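Long-range contacts in FAD dependent oxidoreductase domain-containing protein (Deinococcus radiodurans R1, PDB 3C4N), which is of unknown function but probably acts as an FAD-dependent oxidoreductase of the ETF-QO/FixC family, and binds ADP in a Rossmann-type nucleotide pocket: residues Gly45-Ala50 with His371-Gly376; Ala52-Gln57 with Ala386-Ala391; Arg62-Val67 with Gln185-Leu190; Glu196-Gly201 with Thr220-Ala225. All blocks are in the same frame, centred on the assembly; numbering follows the deposited sequence.

Contact 1 of 4, residues Gly45-Ala50 with His371-Gly376; sequences GRMGAA and HLLLGG. With ADP (adenosine-5'-diphosphate), chain C.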
loop_
_atom_site.group_PDB
_atom_site.type_symbol
_atom_site.label_atom_id
_atom_site.label_comp_id
_atom_site.label_asym_id
_atom_site.label_seq_id
_atom_site.Cartn_x
_atom_site.Cartn_y
_atom_site.Cartn_z
ATOM N N GLY A 45 3.326 -1.213 11.820
ATOM C CA GLY A 45 3.819 -2.478 12.358
ATOM C C GLY A 45 2.631 -3.251 12.910
ATOM O O GLY A 45 1.501 -2.880 12.615
ATOM N N ARG A 46 2.857 -4.298 13.704
ATOM C CA ARG A 46 1.750 -5.084 14.254
ATOM C C ARG A 46 0.680 -4.241 14.962
ATOM O O ARG A 46 -0.509 -4.444 14.761
ATOM C CB ARG A 46 2.273 -6.153 15.231
ATOM C CG ARG A 46 2.726 -5.595 16.576
ATOM C CD ARG A 46 3.476 -6.614 17.424
ATOM N NE ARG A 46 2.766 -7.885 17.555
ATOM C CZ ARG A 46 3.338 -9.001 17.991
ATOM N NH1 ARG A 46 2.646 -10.127 18.076
ATOM N NH2 ARG A 46 4.614 -8.989 18.342
HETATM N N MSE A 47 1.110 -3.299 15.789
HETATM C CA MSE A 47 0.200 -2.439 16.526
HETATM C C MSE A 47 -0.611 -1.475 15.667
HETATM O O MSE A 47 -1.840 -1.516 15.683
HETATM C CB MSE A 47 0.989 -1.666 17.584
HETATM C CG MSE A 47 1.627 -2.596 18.678
HETATM SE SE MSE A 47 0.413 -3.911 19.565
HETATM C CE MSE A 47 -0.908 -2.691 20.310
ATOM N N GLY A 48 0.071 -0.598 14.934
ATOM C CA GLY A 48 -0.622 0.358 14.079
ATOM C C GLY A 48 -1.475 -0.302 13.000
ATOM O O GLY A 48 -2.603 0.097 12.709
ATOM N N ALA A 49 -0.927 -1.335 12.394
ATOM C CA ALA A 49 -1.652 -2.045 11.361
ATOM C C ALA A 49 -2.918 -2.671 11.937
ATOM O O ALA A 49 -3.963 -2.641 11.298
ATOM C CB ALA A 49 -0.764 -3.125 10.745
ATOM N N ALA A 50 -2.835 -3.250 13.131
ATOM C CA ALA A 50 -4.018 -3.876 13.728
ATOM C C ALA A 50 -5.060 -2.833 14.103
ATOM O O ALA A 50 -6.256 -3.021 13.872
ATOM C CB ALA A 50 -3.633 -4.677 14.958
ATOM N N HIS A 371 -3.286 9.781 20.854
ATOM C CA HIS A 371 -3.067 8.511 21.548
ATOM C C HIS A 371 -1.714 7.892 21.272
ATOM O O HIS A 371 -1.230 7.914 20.141
ATOM C CB HIS A 371 -4.134 7.488 21.166
ATOM C CG HIS A 371 -5.523 7.931 21.483
ATOM N ND1 HIS A 371 -6.288 8.662 20.601
ATOM C CD2 HIS A 371 -6.263 7.802 22.608
ATOM C CE1 HIS A 371 -7.441 8.966 21.169
ATOM N NE2 HIS A 371 -7.452 8.457 22.387
ATOM N N LEU A 372 -1.109 7.333 22.314
ATOM C CA LEU A 372 0.177 6.663 22.179
ATOM C C LEU A 372 -0.037 5.161 22.396
ATOM O O LEU A 372 -0.356 4.724 23.500
ATOM C CB LEU A 372 1.178 7.221 23.197
ATOM C CG LEU A 372 2.512 6.472 23.336
ATOM C CD1 LEU A 372 3.284 6.497 22.026
ATOM C CD2 LEU A 372 3.327 7.123 24.437
ATOM N N LEU A 373 0.137 4.388 21.325
ATOM C CA LEU A 373 -0.040 2.937 21.331
ATOM C C LEU A 373 1.293 2.245 21.520
ATOM O O LEU A 373 2.223 2.454 20.746
ATOM C CB LEU A 373 -0.651 2.485 19.997
ATOM C CG LEU A 373 -0.977 1.004 19.739
ATOM C CD1 LEU A 373 -1.795 0.452 20.896
ATOM C CD2 LEU A 373 -1.751 0.865 18.426
ATOM N N LEU A 374 1.382 1.419 22.549
ATOM C CA LEU A 374 2.606 0.692 22.822
ATOM C C LEU A 374 2.331 -0.804 22.813
ATOM O O LEU A 374 1.310 -1.265 23.340
ATOM C CB LEU A 374 3.173 1.115 24.182
ATOM C CG LEU A 374 4.302 2.155 24.233
ATOM C CD1 LEU A 374 4.153 3.160 23.132
ATOM C CD2 LEU A 374 4.327 2.830 25.601
ATOM N N GLY A 375 3.247 -1.541 22.192
ATOM C CA GLY A 375 3.172 -2.990 22.115
ATOM C C GLY A 375 4.081 -3.531 23.203
ATOM O O GLY A 375 3.636 -3.697 24.333
ATOM N N GLY A 376 5.349 -3.795 22.886
ATOM C CA GLY A 376 6.269 -4.287 23.903
ATOM C C GLY A 376 6.535 -5.787 23.948
ATOM O O GLY A 376 5.920 -6.552 23.201
HETATM P PB ADP C . 5.157 -2.117 16.952
HETATM O O1B ADP C . 4.747 -1.460 18.193
HETATM O O2B ADP C . 3.893 -2.732 16.188
HETATM O O3B ADP C . 6.218 -3.295 17.262
HETATM P PA ADP C . 6.991 -1.567 15.121
HETATM O O1A ADP C . 8.259 -1.134 15.739
HETATM O O2A ADP C . 6.995 -3.180 14.990
HETATM O O3A ADP C . 5.735 -1.043 15.973
HETATM O "O5'" ADP C . 6.671 -0.843 13.731
HETATM C "C5'" ADP C . 5.967 0.327 14.011
HETATM C "C4'" ADP C . 6.060 1.290 12.857
HETATM O "O4'" ADP C . 6.106 2.739 12.927
HETATM C "C3'" ADP C . 7.393 0.815 12.367
HETATM O "O3'" ADP C . 7.226 -0.343 11.548
HETATM C "C2'" ADP C . 7.989 2.013 11.624
HETATM O "O2'" ADP C . 8.289 1.656 10.264
HETATM C "C1'" ADP C . 6.893 3.106 11.764
HETATM N N9 ADP C . 7.369 4.401 12.132
HETATM C C8 ADP C . 8.281 4.649 13.170
HETATM N N7 ADP C . 8.536 5.945 13.221
HETATM C C5 ADP C . 7.792 6.585 12.280
HETATM C C6 ADP C . 7.540 7.937 11.932
HETATM N N6 ADP C . 7.889 8.986 12.810
HETATM N N1 ADP C . 6.729 8.205 10.884
HETATM C C2 ADP C . 6.135 7.231 10.196
HETATM N N3 ADP C . 6.273 5.993 10.498
HETATM C C4 ADP C . 7.038 5.590 11.594
#

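Contact 2 of 4, residues Ala52-Gln57 with Ala386-Ala391; sequences AFYLRQ and AAHELA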
loop_
_atom_site.group_PDB
_atom_site.type_symbol
_atom_site.label_atom_id
_atom_site.label_comp_id
_atom_site.label_asym_id
_atom_site.label_seq_id
_atom_site.Cartn_x
_atom_site.Cartn_y
_atom_site.Cartn_z
ATOM N N ALA A 52 -5.448 0.143 12.780
ATOM C CA ALA A 52 -6.052 0.703 11.563
ATOM C C ALA A 52 -7.108 -0.253 11.024
ATOM O O ALA A 52 -8.142 0.175 10.514
ATOM C CB ALA A 52 -4.990 0.969 10.501
ATOM N N PHE A 53 -6.846 -1.549 11.151
ATOM C CA PHE A 53 -7.801 -2.546 10.694
ATOM C C PHE A 53 -9.091 -2.473 11.530
ATOM O O PHE A 53 -10.185 -2.352 10.978
ATOM C CB PHE A 53 -7.191 -3.941 10.788
ATOM C CG PHE A 53 -8.174 -5.038 10.566
ATOM C CD1 PHE A 53 -8.794 -5.196 9.336
ATOM C CD2 PHE A 53 -8.491 -5.913 11.595
ATOM C CE1 PHE A 53 -9.726 -6.220 9.128
ATOM C CE2 PHE A 53 -9.418 -6.939 11.405
ATOM C CZ PHE A 53 -10.037 -7.094 10.168
ATOM N N TYR A 54 -8.958 -2.512 12.855
ATOM C CA TYR A 54 -10.127 -2.469 13.723
ATOM C C TYR A 54 -10.910 -1.166 13.569
ATOM O O TYR A 54 -12.134 -1.161 13.681
ATOM C CB TYR A 54 -9.735 -2.665 15.190
ATOM C CG TYR A 54 -9.170 -4.029 15.495
ATOM C CD1 TYR A 54 -9.872 -5.189 15.161
ATOM C CD2 TYR A 54 -7.932 -4.161 16.115
ATOM C CE1 TYR A 54 -9.348 -6.453 15.439
ATOM C CE2 TYR A 54 -7.398 -5.409 16.398
ATOM C CZ TYR A 54 -8.100 -6.555 16.063
ATOM O OH TYR A 54 -7.550 -7.793 16.347
ATOM N N LEU A 55 -10.213 -0.064 13.310
ATOM C CA LEU A 55 -10.901 1.200 13.123
ATOM C C LEU A 55 -11.690 1.203 11.817
ATOM O O LEU A 55 -12.755 1.819 11.738
ATOM C CB LEU A 55 -9.918 2.369 13.146
ATOM C CG LEU A 55 -9.480 2.768 14.556
ATOM C CD1 LEU A 55 -8.297 3.732 14.467
ATOM C CD2 LEU A 55 -10.664 3.415 15.293
ATOM N N ARG A 56 -11.187 0.511 10.798
ATOM C CA ARG A 56 -11.894 0.462 9.517
ATOM C C ARG A 56 -13.193 -0.316 9.651
ATOM O O ARG A 56 -14.147 -0.070 8.915
ATOM C CB ARG A 56 -11.040 -0.186 8.414
ATOM C CG ARG A 56 -9.804 0.614 7.998
ATOM C CD ARG A 56 -10.152 2.043 7.637
ATOM N NE ARG A 56 -11.128 2.125 6.558
ATOM C CZ ARG A 56 -11.775 3.239 6.234
ATOM N NH1 ARG A 56 -11.554 4.358 6.906
ATOM N NH2 ARG A 56 -12.646 3.245 5.239
ATOM N N GLN A 57 -13.231 -1.262 10.583
ATOM C CA GLN A 57 -14.445 -2.037 10.775
ATOM C C GLN A 57 -15.373 -1.418 11.812
ATOM O O GLN A 57 -16.594 -1.567 11.724
ATOM C CB GLN A 57 -14.103 -3.475 11.151
ATOM C CG GLN A 57 -13.400 -4.203 10.034
ATOM C CD GLN A 57 -13.321 -5.687 10.270
ATOM O OE1 GLN A 57 -12.963 -6.130 11.363
ATOM N NE2 GLN A 57 -13.648 -6.472 9.244
ATOM N N ALA A 386 -4.921 -4.661 22.803
ATOM C CA ALA A 386 -4.672 -3.246 23.079
ATOM C C ALA A 386 -4.986 -2.362 21.869
ATOM O O ALA A 386 -5.391 -1.210 22.034
ATOM C CB ALA A 386 -3.226 -3.042 23.545
ATOM N N ALA A 387 -4.814 -2.897 20.660
ATOM C CA ALA A 387 -5.114 -2.118 19.454
ATOM C C ALA A 387 -6.623 -2.045 19.240
ATOM O O ALA A 387 -7.137 -1.041 18.758
ATOM C CB ALA A 387 -4.437 -2.738 18.226
ATOM N N HIS A 388 -7.327 -3.111 19.596
ATOM C CA HIS A 388 -8.774 -3.145 19.446
ATOM C C HIS A 388 -9.476 -2.266 20.483
ATOM O O HIS A 388 -10.480 -1.624 20.182
ATOM C CB HIS A 388 -9.282 -4.572 19.579
ATOM C CG HIS A 388 -10.771 -4.688 19.500
ATOM N ND1 HIS A 388 -11.556 -4.975 20.597
ATOM C CD2 HIS A 388 -11.620 -4.554 18.453
ATOM C CE1 HIS A 388 -12.823 -5.017 20.227
ATOM N NE2 HIS A 388 -12.890 -4.765 18.932
ATOM N N GLU A 389 -8.942 -2.267 21.703
ATOM C CA GLU A 389 -9.462 -1.478 22.815
ATOM C C GLU A 389 -9.355 -0.005 22.415
ATOM O O GLU A 389 -10.302 0.762 22.575
ATOM C CB GLU A 389 -8.620 -1.771 24.070
ATOM C CG GLU A 389 -9.217 -1.415 25.435
ATOM C CD GLU A 389 -9.070 0.063 25.816
ATOM O OE1 GLU A 389 -8.010 0.660 25.532
ATOM O OE2 GLU A 389 -10.017 0.622 26.421
ATOM N N LEU A 390 -8.210 0.383 21.861
ATOM C CA LEU A 390 -8.010 1.768 21.450
ATOM C C LEU A 390 -8.944 2.126 20.313
ATOM O O LEU A 390 -9.463 3.245 20.258
ATOM C CB LEU A 390 -6.563 2.017 21.010
ATOM C CG LEU A 390 -6.318 3.421 20.442
ATOM C CD1 LEU A 390 -6.666 4.465 21.497
ATOM C CD2 LEU A 390 -4.877 3.561 19.974
ATOM N N ALA A 391 -9.157 1.182 19.401
ATOM C CA ALA A 391 -10.047 1.425 18.268
ATOM C C ALA A 391 -11.472 1.699 18.746
ATOM O O ALA A 391 -12.121 2.634 18.270
ATOM C CB ALA A 391 -10.028 0.237 17.307
#

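Contact 3 of 4, residues Arg62-Val67 with Gln185-Leu190; sequences RSLLLV and QGAGLL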
loop_
_atom_site.group_PDB
_atom_site.type_symbol
_atom_site.label_atom_id
_atom_site.label_comp_id
_atom_site.label_asym_id
_atom_site.label_seq_id
_atom_site.Cartn_x
_atom_site.Cartn_y
_atom_site.Cartn_z
ATOM N N ARG A 62 -15.444 6.888 8.914
ATOM C CA ARG A 62 -14.432 7.854 9.326
ATOM C C ARG A 62 -13.137 7.627 8.554
ATOM O O ARG A 62 -12.458 6.622 8.750
ATOM C CB ARG A 62 -14.195 7.734 10.836
ATOM C CG ARG A 62 -15.405 8.159 11.652
ATOM C CD ARG A 62 -15.657 9.644 11.447
ATOM N NE ARG A 62 -17.077 9.991 11.402
ATOM C CZ ARG A 62 -17.941 9.772 12.387
ATOM N NH1 ARG A 62 -19.211 10.130 12.248
ATOM N NH2 ARG A 62 -17.541 9.189 13.509
ATOM N N SER A 63 -12.814 8.553 7.658
ATOM C CA SER A 63 -11.605 8.446 6.855
ATOM C C SER A 63 -10.395 8.240 7.764
ATOM O O SER A 63 -10.311 8.841 8.846
ATOM C CB SER A 63 -11.423 9.708 5.995
ATOM O OG SER A 63 -11.376 10.888 6.779
ATOM N N LEU A 64 -9.476 7.381 7.325
ATOM C CA LEU A 64 -8.264 7.069 8.081
ATOM C C LEU A 64 -7.061 6.996 7.156
ATOM O O LEU A 64 -7.150 6.407 6.088
ATOM C CB LEU A 64 -8.427 5.732 8.816
ATOM C CG LEU A 64 -7.186 5.152 9.507
ATOM C CD1 LEU A 64 -7.630 4.313 10.709
ATOM C CD2 LEU A 64 -6.367 4.308 8.524
ATOM N N LEU A 65 -5.947 7.598 7.561
ATOM C CA LEU A 65 -4.720 7.591 6.755
ATOM C C LEU A 65 -3.626 6.829 7.517
ATOM O O LEU A 65 -3.325 7.157 8.658
ATOM C CB LEU A 65 -4.246 9.032 6.502
ATOM C CG LEU A 65 -3.366 9.401 5.293
ATOM C CD1 LEU A 65 -2.402 10.507 5.715
ATOM C CD2 LEU A 65 -2.583 8.217 4.793
ATOM N N LEU A 66 -3.037 5.820 6.889
ATOM C CA LEU A 66 -1.980 5.039 7.523
ATOM C C LEU A 66 -0.627 5.534 6.992
ATOM O O LEU A 66 -0.392 5.535 5.774
ATOM C CB LEU A 66 -2.151 3.545 7.195
ATOM C CG LEU A 66 -1.881 2.491 8.268
ATOM C CD1 LEU A 66 -1.324 1.237 7.618
ATOM C CD2 LEU A 66 -0.898 3.023 9.306
ATOM N N VAL A 67 0.253 5.960 7.897
ATOM C CA VAL A 67 1.572 6.455 7.494
ATOM C C VAL A 67 2.699 5.602 8.049
ATOM O O VAL A 67 2.780 5.336 9.249
ATOM C CB VAL A 67 1.812 7.919 7.947
ATOM C CG1 VAL A 67 3.091 8.479 7.290
ATOM C CG2 VAL A 67 0.624 8.760 7.578
ATOM N N GLN A 185 -10.228 -1.967 2.910
ATOM C CA GLN A 185 -11.410 -1.381 3.506
ATOM C C GLN A 185 -11.421 0.122 3.360
ATOM O O GLN A 185 -12.160 0.815 4.057
ATOM C CB GLN A 185 -11.531 -1.764 4.976
ATOM C CG GLN A 185 -11.654 -3.248 5.194
ATOM C CD GLN A 185 -12.832 -3.835 4.470
ATOM O OE1 GLN A 185 -13.977 -3.489 4.764
ATOM N NE2 GLN A 185 -12.566 -4.725 3.512
ATOM N N GLY A 186 -10.598 0.629 2.453
ATOM C CA GLY A 186 -10.572 2.061 2.210
ATOM C C GLY A 186 -9.665 2.889 3.094
ATOM O O GLY A 186 -9.863 4.097 3.264
ATOM N N ALA A 187 -8.666 2.248 3.673
ATOM C CA ALA A 187 -7.734 2.979 4.517
ATOM C C ALA A 187 -6.723 3.661 3.603
ATOM O O ALA A 187 -6.181 3.026 2.694
ATOM C CB ALA A 187 -7.017 2.026 5.470
ATOM N N GLY A 188 -6.493 4.949 3.824
ATOM C CA GLY A 188 -5.522 5.650 3.016
ATOM C C GLY A 188 -4.179 5.042 3.362
ATOM O O GLY A 188 -3.982 4.607 4.495
ATOM N N LEU A 189 -3.255 4.991 2.413
ATOM C CA LEU A 189 -1.952 4.413 2.693
ATOM C C LEU A 189 -0.825 5.299 2.212
ATOM O O LEU A 189 -0.815 5.761 1.075
ATOM C CB LEU A 189 -1.839 3.034 2.042
ATOM C CG LEU A 189 -0.598 2.151 2.288
ATOM C CD1 LEU A 189 0.576 2.630 1.460
ATOM C CD2 LEU A 189 -0.262 2.126 3.763
ATOM N N LEU A 190 0.130 5.535 3.096
ATOM C CA LEU A 190 1.272 6.361 2.766
ATOM C C LEU A 190 2.507 5.630 3.286
ATOM O O LEU A 190 2.654 5.431 4.489
ATOM C CB LEU A 190 1.116 7.720 3.440
ATOM C CG LEU A 190 1.394 8.966 2.610
ATOM C CD1 LEU A 190 0.601 8.940 1.310
ATOM C CD2 LEU A 190 1.022 10.191 3.437
HETATM O O HOH W 1 -10.556 6.084 5.003
#

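Contact 4 of 4, residues Glu196-Gly201 with Thr220-Ala225; sequences ELVPGG and TRQIRA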
loop_
_atom_site.group_PDB
_atom_site.type_symbol
_atom_site.label_atom_id
_atom_site.label_comp_id
_atom_site.label_asym_id
_atom_site.label_seq_id
_atom_site.Cartn_x
_atom_site.Cartn_y
_atom_site.Cartn_z
ATOM N N GLU A 196 5.763 13.649 11.395
ATOM C CA GLU A 196 6.234 14.542 12.443
ATOM C C GLU A 196 4.979 15.183 13.021
ATOM O O GLU A 196 4.167 15.734 12.274
ATOM C CB GLU A 196 7.115 15.624 11.843
ATOM C CG GLU A 196 7.565 16.673 12.832
ATOM C CD GLU A 196 8.065 17.927 12.150
ATOM O OE1 GLU A 196 8.752 17.805 11.114
ATOM O OE2 GLU A 196 7.781 19.035 12.655
ATOM N N LEU A 197 4.817 15.118 14.340
ATOM C CA LEU A 197 3.635 15.687 14.974
ATOM C C LEU A 197 3.691 17.203 15.133
ATOM O O LEU A 197 4.652 17.753 15.661
ATOM C CB LEU A 197 3.397 15.041 16.346
ATOM C CG LEU A 197 3.083 13.543 16.409
ATOM C CD1 LEU A 197 2.966 13.136 17.865
ATOM C CD2 LEU A 197 1.794 13.224 15.680
ATOM N N VAL A 198 2.654 17.877 14.660
ATOM C CA VAL A 198 2.585 19.320 14.787
ATOM C C VAL A 198 1.251 19.666 15.437
ATOM O O VAL A 198 0.297 18.886 15.393
ATOM C CB VAL A 198 2.682 20.040 13.405
ATOM C CG1 VAL A 198 4.040 19.794 12.788
ATOM C CG2 VAL A 198 1.567 19.561 12.473
ATOM N N PRO A 199 1.167 20.843 16.059
ATOM C CA PRO A 199 -0.089 21.225 16.699
ATOM C C PRO A 199 -1.235 21.171 15.707
ATOM O O PRO A 199 -1.257 21.917 14.726
ATOM C CB PRO A 199 0.200 22.637 17.199
ATOM C CG PRO A 199 1.218 23.144 16.205
ATOM C CD PRO A 199 2.131 21.952 16.087
ATOM N N GLY A 200 -2.168 20.252 15.946
ATOM C CA GLY A 200 -3.333 20.119 15.077
ATOM C C GLY A 200 -3.322 19.000 14.044
ATOM O O GLY A 200 -4.362 18.399 13.749
ATOM N N GLY A 201 -2.150 18.713 13.487
ATOM C CA GLY A 201 -2.065 17.670 12.483
ATOM C C GLY A 201 -0.722 16.971 12.382
ATOM O O GLY A 201 -0.018 16.768 13.376
ATOM N N THR A 220 7.930 18.232 2.256
ATOM C CA THR A 220 7.147 18.415 3.463
ATOM C C THR A 220 5.704 18.693 3.071
ATOM O O THR A 220 5.443 19.434 2.128
ATOM C CB THR A 220 7.693 19.588 4.276
ATOM O OG1 THR A 220 8.970 19.228 4.819
ATOM C CG2 THR A 220 6.735 19.961 5.394
ATOM N N ARG A 221 4.767 18.101 3.799
ATOM C CA ARG A 221 3.353 18.279 3.497
ATOM C C ARG A 221 2.522 18.083 4.756
ATOM O O ARG A 221 2.482 16.987 5.311
ATOM C CB ARG A 221 2.931 17.262 2.428
ATOM C CG ARG A 221 1.426 17.099 2.261
ATOM C CD ARG A 221 1.078 15.844 1.453
ATOM N NE ARG A 221 -0.350 15.535 1.541
ATOM C CZ ARG A 221 -0.896 14.379 1.179
ATOM N NH1 ARG A 221 -2.205 14.199 1.299
ATOM N NH2 ARG A 221 -0.137 13.402 0.699
ATOM N N GLN A 222 1.861 19.138 5.213
ATOM C CA GLN A 222 1.034 19.027 6.405
ATOM C C GLN A 222 -0.382 18.574 6.069
ATOM O O GLN A 222 -0.840 18.713 4.929
ATOM C CB GLN A 222 0.971 20.362 7.145
ATOM C CG GLN A 222 2.289 20.815 7.724
ATOM C CD GLN A 222 2.094 21.760 8.883
ATOM O OE1 GLN A 222 1.463 22.810 8.748
ATOM N NE2 GLN A 222 2.632 21.393 10.038
ATOM N N ILE A 223 -1.064 18.026 7.073
ATOM C CA ILE A 223 -2.439 17.546 6.935
ATOM C C ILE A 223 -3.154 17.613 8.290
ATOM O O ILE A 223 -2.582 17.244 9.313
ATOM C CB ILE A 223 -2.486 16.071 6.432
ATOM C CG1 ILE A 223 -1.648 15.167 7.341
ATOM C CG2 ILE A 223 -1.986 15.986 5.001
ATOM C CD1 ILE A 223 -1.588 13.704 6.895
ATOM N N ARG A 224 -4.392 18.107 8.304
ATOM C CA ARG A 224 -5.151 18.171 9.546
ATOM C C ARG A 224 -5.688 16.779 9.860
ATOM O O ARG A 224 -5.909 15.964 8.953
ATOM C CB ARG A 224 -6.341 19.132 9.448
ATOM C CG ARG A 224 -5.999 20.613 9.526
ATOM C CD ARG A 224 -7.282 21.452 9.611
ATOM N NE ARG A 224 -8.140 21.237 8.448
ATOM C CZ ARG A 224 -7.853 21.658 7.219
ATOM N NH1 ARG A 224 -6.729 22.331 7.000
ATOM N NH2 ARG A 224 -8.680 21.392 6.209
ATOM N N ALA A 225 -5.911 16.536 11.148
ATOM C CA ALA A 225 -6.412 15.267 11.640
ATOM C C ALA A 225 -7.164 15.475 12.948
ATOM O O ALA A 225 -6.691 16.186 13.831
ATOM C CB ALA A 225 -5.253 14.315 11.861
#

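Contact 1 of 4, residues Gly45-Ala50 with His371-Gly376
Met47, in the first turn of helix 46-58, comes up against Leu373 of strand 370-374 and Gly375 in the loop beyond. The axes of helix 46-50 and strand 371-374 approach to 8.9 Å, with their directions 125° apart. The setting is a Rossmann-type dinucleotide fold, and Gly45 and Gly48 match its GxGxxG pattern. Gly45 takes the N-cap position, and its lack of a side chain leaves space for O5' of ADP. In Met47, built here as selenomethionine, CG is anti to the carbonyl carbon (chi1 -64°), and bends at chi2 and chi3 bring CE to Leu373. CE ends tightly against Leu373 CD1, at 3.3 Å. The other Leu373 branch touches the helix backbone, CD2 being 3.6 Å from Met47 O, so one branch meets the tip of Met47 and the other its carbonyl. Leu373 CD2 also comes near Gly48 N. Farther along, Gly375 CA packs 3.8 Å from Met47 CG, and a residue without a side chain suits a place where that methylene comes so near. Arg46 turns elsewhere, its NH1 making a salt bridge with Asp380 at the start of helix 379-398. Both Met47 and Leu373 are buried. Met47 CB and CG touch the oxygens O1B and O2B of the terminal phosphate, and Met47 N donates an almost straight hydrogen bond to ADP O2B, 2.9 Å long with an angle of 173° at the hydrogen.

Contact 2 of 4, residues Ala52-Gln57 with Ala386-Ala391
Tyr54 has CG anti to its carbonyl carbon (chi1 -65°), whereas His388 has CG anti to its backbone N (chi1 177°); with these torsions the phenol reaches across to the neighbouring helix and the imidazole stands beside it. The two rings form a T-shaped pair, the edge of His388 pointing at the face of Tyr54, with centroids 5.0 Å apart and planes at 77°. His388 CD2 is the touching edge atom, 3.8 Å from Tyr54 CD1. Over the same phenol, His388 CB makes a CH-pi contact at 3.9 Å from the ring centroid. Both helices belong to the Rossmann-type domain: 46-58 follows its glycine-rich turn, 379-398 is the last helix, and here they run in roughly the same direction, their axes approaching to 8.5 Å. Alanine makes this closeness possible. The single methyl of Ala391 drops between Tyr54 and Leu55, its CB lying 3.6 Å from Tyr54 CB, while Leu55 CD2 passes beside the Ala391 backbone, 3.4 Å from its O. The Ala387 methyl, CB, lies 4.3 Å from Tyr54 CD2. Tyr54 OH hydrogen-bonds Gln105 NE2; the His388 ring also stacks with Trp101.

Contact 3 of 4, residues Arg62-Val67 with Gln185-Leu190
Leu65 and Leu190 pack against each other on one face of a pair of parallel strands, and Leu66 and Leu189 on the other. On the first face Leu65 CD2 rests over the Gly188 backbone, 3.8 Å from Gly188 C. The same methyl spans from Gly188 to Leu190 CB, which it meets at 4.0 Å. Val67 CG2 also comes near Leu190 CB, at 4.3 Å. On the opposite face Leu66 CD1 touches Leu189 CD2 at 4.1 Å, while Leu64 CD2 lies 3.9 Å from the small knob of Ala187, its CB. The forked end of leucine is put to use at Leu65, where CD2 covers Gly188 and CD1 meets Leu190 CD2. The backbones are joined by three hydrogen bonds: Gly188 N to Leu64 O, Leu66 N to Gly188 O and Leu190 N to Leu66 O. In the second, the donor stands well above the carbonyl plane. Where the strands part, a water accepts from Leu64 N and donates to Gly186 O. Gly186, at positive phi (87°), is the C' residue of the Schellman motif that ends helix 171-183. Strand 64-67 lies between 36-42 and 188-190 in the Rossmann sheet; Leu64 packs under helix 46-58, Val67 and Leu190 face Leu204 of strand 201-205, and Leu189 meets Leu191 of the second subunit.

Contact 4 of 4, residues Glu196-Gly201 with Thr220-Ala225
Gly201 lies against the backbone of Ile223 and Arg224, and Gln222 reaches over to Val198; Gly201, Gln222 and Val198 are among the residues with the most surface buried here. Gly201 and Arg224 form an antiparallel, non-hydrogen-bonded pair with CA atoms 4.3 Å apart. Gly201 CA also directs a C-H at Ile223 O, 3.2 Å away, with an angle of 135° at the hydrogen. Glycine suits this place because the Ile223 carbonyl stands where a side chain would begin. Gln222 starts with CG anti to the carbonyl carbon (chi1 -66°) and then runs out extended, carrying its amide to the Val198 side chain. There NE2 sits beside both methyls, 3.2 Å from Val198 CG2 and 3.5 Å from CG1, a close meeting of a polar end with an apolar branch. Val198 opens a type II turn that ends at Gly201, with Pro199 and Gly200 at its corners; proline fits the first, and glycine the second, where phi is positive (101°). The turn links strands 194-198 and 201-205, and strand 221-225 adds a third antiparallel strand, giving a beta-meander like the one found in glutathione-reductase-type FAD-binding domains. Val198 N donates to Gly201 O across the turn, and the return bond from Gly201 N is weak. Beyond it, backbone bonding between Ile223 and Val202 continues the pairing, while Gly200 O and Ala225 O, both acceptors, approach to 3.2 Å.

How the contacts relate
All four contacts belong to one Rossmann-type domain around the ADP site. Contacts 1 and 2 share helix 46-58 and touch, with centres 10 Å apart: Ala50 CB meets Ala387 CB at 3.9 Å, so the helix pair continues the packing that begins at the diphosphate. Contact 3 is joined to contact 2 by Arg56 NH2, probably hydrogen-bonded to Gln185 O at 2.7 Å. Contact 4 meets contact 3 where Leu65 CD1 touches Ile223 CD1 at 3.5 Å. Contact 1 bonds the phosphate directly; the Val67 side chain of contact 3 comes within about 4 Å of ADP, whereas the nearest side chains of contacts 2 and 4 stay about 9 Å and 11 Å from it.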